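Local coordinates for protein probable amidase (Thermus thermophilus, PDB 2DC0) that is a probable amidase of the amidase signature type, with an alpha/beta fold built around one large mixed beta-sheet, at residues E127-T131 / E306-P310; N136-R142 / E404-V408; L384-F388 / L410-G414. Residues are numbered along the deposited sequence.

Interaction 1: residues E127-T131 / E306-P310; sequences ENPWT and EGFSP
Residues 127-131 run from an extended start into a turn that approaches the 306-310 connection through two side chains. Glu127 and Asn128 are extended (phi/psi -86/131 and -144/117). Asn128, chi1 t, folds its side chain back over the turn: Asn128 OD1 accepts from Trp130 N (2.8 Å) and Thr131 N (3.1 Å), an Asx turn extended into an Asx motif, over residues 129-131 with helical phi/psi but no regular helical bonds. Pro129 comes next, its CA 6.9 Å from that of Ser309, the nearest CA pair, and its CG rests on Ser309 CB at 3.5 Å. Trp130, chi1 m and chi2 138°, extends its indole along the backbone of 306-309. Trp130 NE1 lies 3.0 Å from Gly307 O, and Trp130 CZ2 3.5 Å from Glu306 O and 3.9 Å from Phe308 C, the last near the ring plane. The indole NE1 is hydrogen-bonded to Glu119, and so is Ser309 OG, so one carboxylate serves both segments. Ser309 (chi1 p, phi/psi -71/160) is an N-cap residue, its OG also bonding weakly to Val312 N. The contact thus joins the loop between strand 110-115 and helix 149-157 to the connection, partly 3-10, between helices 298-303 and 310-321; the Phe308 ring packs on Ala300 and Leu301 of helix 298-303.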
# COMPACT_ATOMS: atom_id res chain seq x y z
N GLU A 127 28.27 -9.52 8.94
CA GLU A 127 29.42 -10.39 8.75
C GLU A 127 29.62 -10.48 7.24
O GLU A 127 28.68 -10.71 6.49
CB GLU A 127 29.16 -11.77 9.36
CG GLU A 127 29.21 -11.74 10.88
CD GLU A 127 28.74 -13.04 11.50
OE1 GLU A 127 29.03 -14.11 10.93
OE2 GLU A 127 28.09 -12.99 12.57
N ASN A 128 30.86 -10.26 6.81
CA ASN A 128 31.19 -10.24 5.39
C ASN A 128 32.58 -10.86 5.21
O ASN A 128 33.57 -10.35 5.73
CB ASN A 128 31.20 -8.77 4.94
CG ASN A 128 31.35 -8.60 3.44
OD1 ASN A 128 32.22 -9.20 2.82
ND2 ASN A 128 30.52 -7.74 2.86
N PRO A 129 32.66 -11.99 4.48
CA PRO A 129 33.93 -12.68 4.24
C PRO A 129 34.88 -11.94 3.31
O PRO A 129 36.09 -12.19 3.32
CB PRO A 129 33.48 -14.02 3.66
CG PRO A 129 32.27 -13.62 2.87
CD PRO A 129 31.55 -12.69 3.83
N TRP A 130 34.35 -11.03 2.51
CA TRP A 130 35.17 -10.26 1.57
C TRP A 130 35.91 -9.11 2.24
O TRP A 130 37.11 -8.93 2.06
CB TRP A 130 34.30 -9.69 0.45
CG TRP A 130 33.60 -10.71 -0.40
CD1 TRP A 130 32.31 -10.65 -0.86
CD2 TRP A 130 34.15 -11.94 -0.92
NE1 TRP A 130 32.02 -11.76 -1.61
CE2 TRP A 130 33.13 -12.57 -1.67
CE3 TRP A 130 35.40 -12.56 -0.81
CZ2 TRP A 130 33.32 -13.80 -2.31
CZ3 TRP A 130 35.59 -13.79 -1.46
CH2 TRP A 130 34.55 -14.39 -2.20
N THR A 131 35.18 -8.32 3.02
CA THR A 131 35.72 -7.15 3.70
C THR A 131 36.10 -7.43 5.14
O THR A 131 36.82 -6.65 5.77
CB THR A 131 34.67 -6.04 3.74
OG1 THR A 131 33.57 -6.47 4.56
CG2 THR A 131 34.15 -5.75 2.34
N GLU A 306 31.02 -16.84 -8.05
CA GLU A 306 32.03 -16.92 -7.00
C GLU A 306 32.33 -15.55 -6.39
O GLU A 306 33.05 -15.45 -5.39
CB GLU A 306 33.32 -17.53 -7.56
CG GLU A 306 34.06 -16.69 -8.61
CD GLU A 306 33.32 -16.61 -9.93
OE1 GLU A 306 32.75 -17.63 -10.37
OE2 GLU A 306 33.33 -15.52 -10.55
N GLY A 307 31.79 -14.50 -7.00
CA GLY A 307 32.00 -13.16 -6.48
C GLY A 307 31.11 -12.89 -5.29
O GLY A 307 31.31 -11.91 -4.57
N PHE A 308 30.11 -13.75 -5.09
CA PHE A 308 29.17 -13.62 -3.98
C PHE A 308 29.54 -14.63 -2.90
O PHE A 308 30.02 -15.72 -3.20
CB PHE A 308 27.74 -13.92 -4.44
CG PHE A 308 27.18 -12.91 -5.41
CD1 PHE A 308 26.87 -11.62 -5.00
CD2 PHE A 308 26.93 -13.26 -6.74
CE1 PHE A 308 26.34 -10.69 -5.89
CE2 PHE A 308 26.40 -12.34 -7.64
CZ PHE A 308 26.10 -11.05 -7.21
N SER A 309 29.32 -14.26 -1.64
CA SER A 309 29.62 -15.17 -0.53
C SER A 309 28.57 -16.29 -0.55
O SER A 309 27.51 -16.14 -1.15
CB SER A 309 29.53 -14.42 0.80
OG SER A 309 28.22 -13.90 1.01
N PRO A 310 28.86 -17.43 0.10
CA PRO A 310 27.91 -18.55 0.12
C PRO A 310 26.50 -18.14 0.59
O PRO A 310 25.51 -18.46 -0.07
CB PRO A 310 28.57 -19.55 1.06
CG PRO A 310 30.04 -19.33 0.78
CD PRO A 310 30.14 -17.81 0.73

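Interaction 2: residues N136-R142 / E404-V408; sequences NAVDPSR and EGMPV
Arg142 and Glu404 form the salt bridge that ties these segments together: NH2 of Arg142 donates to Glu404 OE1 at 2.9 Å, and its NH1 adds a weak bond to the same oxygen at 3.2 Å, with OE1 near the guanidinium plane. The arginine bends through chi1 m and chi2 m before chi3 t; Arg142 NH1 also donates to Ala360 O, and Arg142 NE has a long, charge-only pairing with Asp139 OD2 at 3.9 Å, making a three-residue network. Residues 136-142 form a compact loop, closed by Asn136 N to Arg142 O at 3.1 Å. Two Asx turns shape it: Asn136 OD1 accepts from Val138 N (2.7 Å), and Asp139 OD1 from Ser141 N (2.9 Å), the latter within a type I beta turn from Asp139 to Arg142. Across the contact, Glu404 and Gly405 both have positive phi (62° and 74°) and make up the tight connection of a beta hairpin between antiparallel strands 395-403 and 406-413 of the central sheet. Met406, a selenomethionine that opens the second strand, reaches toward the loop with all three chi angles m. Met406 SE lies 3.7 Å from Asp139 CB and 3.8 Å from Val138 CG1, and Met406 CE 3.4 Å from Asn136 ND2. The nearest CA pair is Val138 and Met406, 7.1 Å apart. Farther along the strand, Val138 CG2 meets Pro407 CG at 3.9 Å.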
# COMPACT_ATOMS: atom_id res chain seq x y z
N ASN A 136 30.57 -4.55 16.23
CA ASN A 136 29.73 -3.69 17.05
C ASN A 136 30.54 -2.60 17.74
O ASN A 136 31.62 -2.86 18.27
CB ASN A 136 28.99 -4.53 18.08
CG ASN A 136 27.93 -3.74 18.81
OD1 ASN A 136 28.23 -2.87 19.63
ND2 ASN A 136 26.67 -4.04 18.51
N ALA A 137 30.00 -1.38 17.74
CA ALA A 137 30.66 -0.24 18.35
C ALA A 137 30.93 -0.41 19.85
O ALA A 137 31.96 0.04 20.35
CB ALA A 137 29.82 1.02 18.12
N VAL A 138 30.02 -1.06 20.55
CA VAL A 138 30.17 -1.25 21.99
C VAL A 138 31.02 -2.46 22.39
O VAL A 138 31.79 -2.40 23.35
CB VAL A 138 28.78 -1.38 22.67
CG1 VAL A 138 28.95 -1.63 24.17
CG2 VAL A 138 27.98 -0.10 22.44
N ASP A 139 30.89 -3.55 21.64
CA ASP A 139 31.64 -4.77 21.92
C ASP A 139 32.03 -5.39 20.58
O ASP A 139 31.18 -5.92 19.87
CB ASP A 139 30.74 -5.72 22.72
CG ASP A 139 31.44 -7.01 23.11
OD1 ASP A 139 32.50 -7.31 22.53
OD2 ASP A 139 30.90 -7.73 23.99
N PRO A 140 33.33 -5.33 20.23
CA PRO A 140 33.84 -5.88 18.97
C PRO A 140 33.66 -7.39 18.79
O PRO A 140 33.90 -7.91 17.70
CB PRO A 140 35.31 -5.46 18.99
CG PRO A 140 35.64 -5.50 20.45
CD PRO A 140 34.43 -4.83 21.06
N SER A 141 33.22 -8.09 19.84
CA SER A 141 33.00 -9.53 19.74
C SER A 141 31.56 -9.79 19.32
O SER A 141 31.19 -10.93 19.01
CB SER A 141 33.27 -10.21 21.09
OG SER A 141 32.32 -9.82 22.08
N ARG A 142 30.74 -8.73 19.30
CA ARG A 142 29.33 -8.84 18.92
C ARG A 142 29.09 -8.30 17.52
O ARG A 142 29.86 -7.47 17.01
CB ARG A 142 28.44 -8.06 19.91
CG ARG A 142 28.56 -8.47 21.39
CD ARG A 142 28.11 -9.90 21.64
NE ARG A 142 28.07 -10.25 23.06
CZ ARG A 142 27.01 -10.08 23.85
NH1 ARG A 142 25.88 -9.57 23.38
NH2 ARG A 142 27.06 -10.46 25.13
N GLU A 404 22.77 -6.98 28.81
CA GLU A 404 24.13 -7.51 28.72
C GLU A 404 25.14 -6.38 28.48
O GLU A 404 26.15 -6.57 27.80
CB GLU A 404 24.22 -8.57 27.61
CG GLU A 404 23.58 -9.90 27.99
CD GLU A 404 23.47 -10.87 26.82
OE1 GLU A 404 24.31 -10.80 25.90
OE2 GLU A 404 22.55 -11.72 26.83
N GLY A 405 24.65 -5.17 28.93
CA GLY A 405 25.44 -3.96 28.73
C GLY A 405 25.43 -3.50 27.28
O GLY A 405 26.19 -2.62 26.89
N MSE A 406 24.39 -4.27 26.44
CA MSE A 406 24.36 -3.88 25.01
C MSE A 406 23.11 -3.05 24.73
O MSE A 406 22.09 -3.20 25.40
CB MSE A 406 24.37 -5.13 24.14
CG MSE A 406 25.65 -5.93 24.27
SE MSE A 406 27.19 -4.96 23.61
CE MSE A 406 26.80 -5.12 21.72
N PRO A 407 23.19 -2.16 23.73
CA PRO A 407 22.07 -1.30 23.34
C PRO A 407 20.90 -2.12 22.80
O PRO A 407 21.11 -3.14 22.13
CB PRO A 407 22.67 -0.40 22.25
CG PRO A 407 24.13 -0.37 22.59
CD PRO A 407 24.41 -1.79 22.98
N VAL A 408 19.69 -1.67 23.09
CA VAL A 408 18.47 -2.30 22.60
C VAL A 408 17.61 -1.16 22.09
O VAL A 408 17.32 -0.22 22.84
CB VAL A 408 17.69 -3.02 23.71
CG1 VAL A 408 16.44 -3.65 23.11
CG2 VAL A 408 18.56 -4.08 24.37

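Interaction 3: residues L384-F388 / L410-G414; sequences LTLPF and LQVVG
Gln411, Phe388 and Val413 bury the most surface here, in a fully buried contact between strand 406-413 and helix 386-390 with the residues beside it. The strand is extended (phi/psi from -102/136 at Gln411 to -107/126 at Val413), so Gln411 and Val413, two residues apart, both point toward 384-388, whereas the intervening Val412 does not meet it. The CA atoms of Phe388 and Val413 are 7.5 Å apart, those of Thr385 and Gln411 8.3 Å. Phe388, with chi1 -44° and chi2 -64°, turns a ring face to Val413: CG2 of the valine (chi1 t) stands 3.8 Å from the ring centroid, only 4° off the normal, a well-centred CH-pi contact, while Val413 CG1 lies 3.4 Å from Phe388 CD1. Gln411 (chi1 m, chi2 t) extends its side chain between Phe388 and residues 384-385, so that its amide end lies close to Leu384, Thr385 and the phenylalanine ring. Thr385 O accepts from Phe388 N at 3.3 Å and also from Arg173, and Thr385 OG1 is bonded to Gly169. The CA-to-CB bond of Leu386 points away from the strand, and its side chain packs on helix 281-296. Strands 350-354 and 395-403 flank strand 406-413 and add Leu353 and Thr395 to the surroundings of both Phe388 and Gln411. The arrangement is a short helix packed on one face of a beta-sheet, the layering characteristic of alpha/beta folds such as that of the amidase signature family.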
# COMPACT_ATOMS: atom_id res chain seq x y z
N LEU A 384 10.64 -8.55 13.36
CA LEU A 384 10.15 -7.36 14.05
C LEU A 384 10.16 -6.09 13.19
O LEU A 384 9.33 -5.20 13.37
CB LEU A 384 10.98 -7.11 15.31
CG LEU A 384 10.91 -8.22 16.36
CD1 LEU A 384 11.83 -7.88 17.52
CD2 LEU A 384 9.48 -8.40 16.83
N THR A 385 11.10 -6.01 12.26
CA THR A 385 11.22 -4.83 11.42
C THR A 385 10.62 -4.90 10.02
O THR A 385 10.06 -3.92 9.53
CB THR A 385 12.69 -4.43 11.29
OG1 THR A 385 13.47 -5.58 10.92
CG2 THR A 385 13.22 -3.89 12.62
N LEU A 386 10.73 -6.05 9.37
CA LEU A 386 10.26 -6.17 8.00
C LEU A 386 8.84 -5.73 7.62
O LEU A 386 8.62 -5.25 6.51
CB LEU A 386 10.52 -7.61 7.50
CG LEU A 386 9.73 -8.80 8.07
CD1 LEU A 386 8.34 -8.83 7.44
CD2 LEU A 386 10.48 -10.10 7.74
N PRO A 387 7.86 -5.85 8.53
CA PRO A 387 6.50 -5.44 8.16
C PRO A 387 6.37 -3.98 7.74
O PRO A 387 5.67 -3.65 6.79
CB PRO A 387 5.69 -5.73 9.42
CG PRO A 387 6.46 -6.83 10.09
CD PRO A 387 7.89 -6.36 9.91
N PHE A 388 7.07 -3.10 8.46
CA PHE A 388 6.98 -1.67 8.22
C PHE A 388 7.71 -1.18 6.97
O PHE A 388 7.30 -0.18 6.37
CB PHE A 388 7.42 -0.97 9.50
CG PHE A 388 6.82 -1.61 10.73
CD1 PHE A 388 5.44 -1.60 10.92
CD2 PHE A 388 7.62 -2.34 11.60
CE1 PHE A 388 4.86 -2.32 11.96
CE2 PHE A 388 7.05 -3.07 12.65
CZ PHE A 388 5.66 -3.06 12.83
N LEU A 410 14.18 0.79 20.14
CA LEU A 410 12.72 0.83 20.13
C LEU A 410 12.21 1.35 18.80
O LEU A 410 12.79 2.28 18.23
CB LEU A 410 12.20 1.75 21.24
CG LEU A 410 10.68 1.94 21.34
CD1 LEU A 410 10.04 0.67 21.89
CD2 LEU A 410 10.36 3.12 22.27
N GLN A 411 11.14 0.75 18.30
CA GLN A 411 10.55 1.18 17.04
C GLN A 411 9.31 2.02 17.29
O GLN A 411 8.49 1.67 18.14
CB GLN A 411 10.15 -0.01 16.17
CG GLN A 411 11.29 -0.73 15.49
CD GLN A 411 10.78 -1.79 14.53
OE1 GLN A 411 10.32 -2.85 14.95
NE2 GLN A 411 10.84 -1.50 13.23
N VAL A 412 9.20 3.13 16.57
CA VAL A 412 8.06 4.01 16.64
C VAL A 412 7.52 3.97 15.21
O VAL A 412 8.18 4.45 14.29
CB VAL A 412 8.47 5.46 16.99
CG1 VAL A 412 7.22 6.34 17.09
CG2 VAL A 412 9.24 5.49 18.32
N VAL A 413 6.34 3.38 15.04
CA VAL A 413 5.72 3.22 13.72
C VAL A 413 4.52 4.13 13.48
O VAL A 413 3.57 4.12 14.26
CB VAL A 413 5.23 1.76 13.54
CG1 VAL A 413 4.70 1.54 12.13
CG2 VAL A 413 6.37 0.78 13.86
N GLY A 414 4.55 4.90 12.39
CA GLY A 414 3.44 5.80 12.09
C GLY A 414 2.72 5.44 10.80
O GLY A 414 3.13 4.53 10.09

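Overall arrangement
Interaction 1 lies near the periphery, its centre about 21 Å from the chain centre; that of interaction 2 is at about 17 Å and that of interaction 3, the most deeply placed, at about 12 Å. Their centres are 22 to 29 Å apart. Interactions 1 and 2 both draw on the loop between strand 110-115 and helix 149-157, and their segments alternate along the chain. Interactions 2 and 3 share strand 406-413, one near its beginning and the other near its end, and also alternate, whereas interaction 1 closes before interaction 3 opens. The long loop after strand 110-115 is thus packed both on an outlying connection between two helices and on the hairpin of the central mixed sheet.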